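Local atomic coordinates of C2 toxin component I (Clostridium botulinum, PDB entry 2J3X), a protein that transfers ADP-ribose to actin as the enzymatic component of the binary C2 toxin, disrupting the cytoskeleton of the target cell. Residues A[277-282]-A[344-349]. The protein carries 2 engineered substitutions. Numbering follows the deposited sequence. Where two conformers were deposited one is given.
Sequences KKIELI and LSFSST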
# COMPACT_ATOMS: atom_id res chain seq x y z
N LYS A 277 18.04 2.26 -33.01
CA LYS A 277 19.02 1.23 -32.64
C LYS A 277 19.29 1.25 -31.14
O LYS A 277 19.36 0.21 -30.51
CB LYS A 277 20.32 1.43 -33.43
CG LYS A 277 20.18 1.14 -34.93
CD LYS A 277 21.27 1.85 -35.76
CE LYS A 277 21.24 1.38 -37.21
NZ LYS A 277 21.82 0.03 -37.35
N LYS A 278 19.50 2.44 -30.59
CA LYS A 278 19.75 2.53 -29.16
C LYS A 278 18.55 1.97 -28.38
O LYS A 278 18.71 1.30 -27.35
CB LYS A 278 19.99 3.96 -28.76
CG LYS A 278 21.31 4.50 -29.29
CD LYS A 278 21.48 5.93 -28.88
CE LYS A 278 22.88 6.38 -29.35
NZ LYS A 278 23.10 7.83 -29.15
N ILE A 279 17.34 2.31 -28.83
CA ILE A 279 16.16 1.88 -28.08
C ILE A 279 16.01 0.36 -28.09
O ILE A 279 15.68 -0.22 -27.07
CB ILE A 279 14.92 2.60 -28.61
CG1 ILE A 279 14.99 4.05 -28.18
CG2 ILE A 279 13.57 1.92 -28.15
CD1 ILE A 279 14.08 4.97 -29.08
N GLU A 280 16.31 -0.29 -29.22
CA GLU A 280 16.26 -1.75 -29.33
C GLU A 280 17.24 -2.36 -28.32
O GLU A 280 16.92 -3.34 -27.65
CB GLU A 280 16.60 -2.19 -30.76
CG GLU A 280 16.30 -3.64 -31.09
CD GLU A 280 16.73 -4.04 -32.50
OE1 GLU A 280 17.00 -3.14 -33.35
OE2 GLU A 280 16.80 -5.26 -32.77
N LEU A 281 18.43 -1.78 -28.23
CA LEU A 281 19.46 -2.28 -27.29
C LEU A 281 19.05 -2.07 -25.82
O LEU A 281 19.37 -2.91 -24.98
CB LEU A 281 20.84 -1.63 -27.57
CG LEU A 281 21.54 -2.14 -28.85
CD1 LEU A 281 22.73 -1.21 -29.23
CD2 LEU A 281 22.00 -3.53 -28.64
N ILE A 282 18.40 -0.95 -25.49
CA ILE A 282 18.02 -0.71 -24.11
C ILE A 282 16.93 -1.71 -23.72
O ILE A 282 16.99 -2.29 -22.62
CB ILE A 282 17.58 0.72 -23.89
CG1 ILE A 282 18.75 1.66 -24.18
CG2 ILE A 282 17.09 0.96 -22.45
CD1 ILE A 282 18.27 3.10 -24.51
N LEU A 344 5.02 5.85 -22.61
CA LEU A 344 5.53 5.56 -23.95
C LEU A 344 7.03 5.32 -24.00
O LEU A 344 7.48 4.48 -24.74
CB LEU A 344 5.13 6.71 -24.92
CG LEU A 344 3.65 6.71 -25.32
CD1 LEU A 344 3.39 7.87 -26.32
CD2 LEU A 344 3.29 5.38 -25.93
N SER A 345 7.78 6.02 -23.17
CA SER A 345 9.19 5.80 -23.04
C SER A 345 9.49 4.81 -21.89
O SER A 345 8.58 4.36 -21.17
CB SER A 345 9.92 7.11 -22.72
OG SER A 345 11.32 6.96 -22.96
N PHE A 346 10.77 4.52 -21.71
CA PHE A 346 11.26 3.84 -20.47
C PHE A 346 10.87 4.70 -19.27
O PHE A 346 10.81 5.94 -19.40
CB PHE A 346 12.77 3.68 -20.55
CG PHE A 346 13.22 2.95 -21.77
CD1 PHE A 346 13.19 1.56 -21.83
CD2 PHE A 346 13.62 3.68 -22.93
CE1 PHE A 346 13.55 0.89 -23.01
CE2 PHE A 346 13.99 3.03 -24.10
CZ PHE A 346 13.99 1.63 -24.15
N SER A 347 10.65 4.10 -18.12
CA SER A 347 10.27 4.92 -16.98
C SER A 347 10.99 4.49 -15.72
O SER A 347 11.18 3.28 -15.51
CB SER A 347 8.75 4.99 -16.77
OG SER A 347 8.18 3.71 -16.52
N SER A 348 11.43 5.48 -14.93
CA SER A 348 12.15 5.21 -13.70
C SER A 348 11.19 5.06 -12.51
O SER A 348 10.18 5.79 -12.35
CB SER A 348 13.15 6.33 -13.40
OG SER A 348 12.41 7.47 -13.15
N THR A 349 11.54 4.09 -11.65
CA THR A 349 10.84 3.88 -10.38
C THR A 349 11.95 3.69 -9.38
O THR A 349 13.12 3.54 -9.77
CB THR A 349 9.98 2.56 -10.41
OG1 THR A 349 10.87 1.42 -10.46
CG2 THR A 349 9.02 2.52 -11.60
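Phe346 reaches helix 273-286 with the far end of its ring and meets Ile282 and Ile279 there. The main interaction is a CH-pi contact. Ile282 CG2 lies over one face of the Phe346 ring, 3.8 Å from the ring centroid and 21° off the ring normal. The methyl is displaced toward the rim, on the side of CE1 and CZ. Its distance to Phe346 CE1 is 3.6 Å. Ile282 CG2 is the branch anti to the backbone N, which brings it over the ring; CG1 lies beside that N (chi1 -63°). Ile282 CB also packs on the ring, 3.7 Å from Phe346 CZ.

The second apolar contact is looser. Ile279 lies three residues, a little under one turn, before Ile282. Ile279 CG2 comes within 4.0 Å of Phe346 CZ. The backbone of the same residue adds a polar touch at the rim: Ile279 O sits near the ring plane, 3.8 Å from Phe346 CZ. No hydrogen bond joins the two segments.

Phe346 directly precedes strand 347-350 of the C-terminal ADP-ribosyltransferase domain. Its packing joins the residue just before this strand to helix 273-286. Ser348 and Thr349 begin the Ser-Thr-Ser motif of the R-S-E class of these enzymes. Arg299, which donates a hydrogen bond to Ser348 O, and Glu389, which touches Ser348, probably supply the Arg and Glu of that signature.

Further hydrophobic packing completes the surroundings. The two isoleucines and the phenylalanine are all buried. Tyr252 of helix 243-254 makes an edge-to-face contact with the Phe346 ring and also touches Ile282. Leu264 of helix 257-265 and Leu391 of strand 389-392 pack against Phe346 as well.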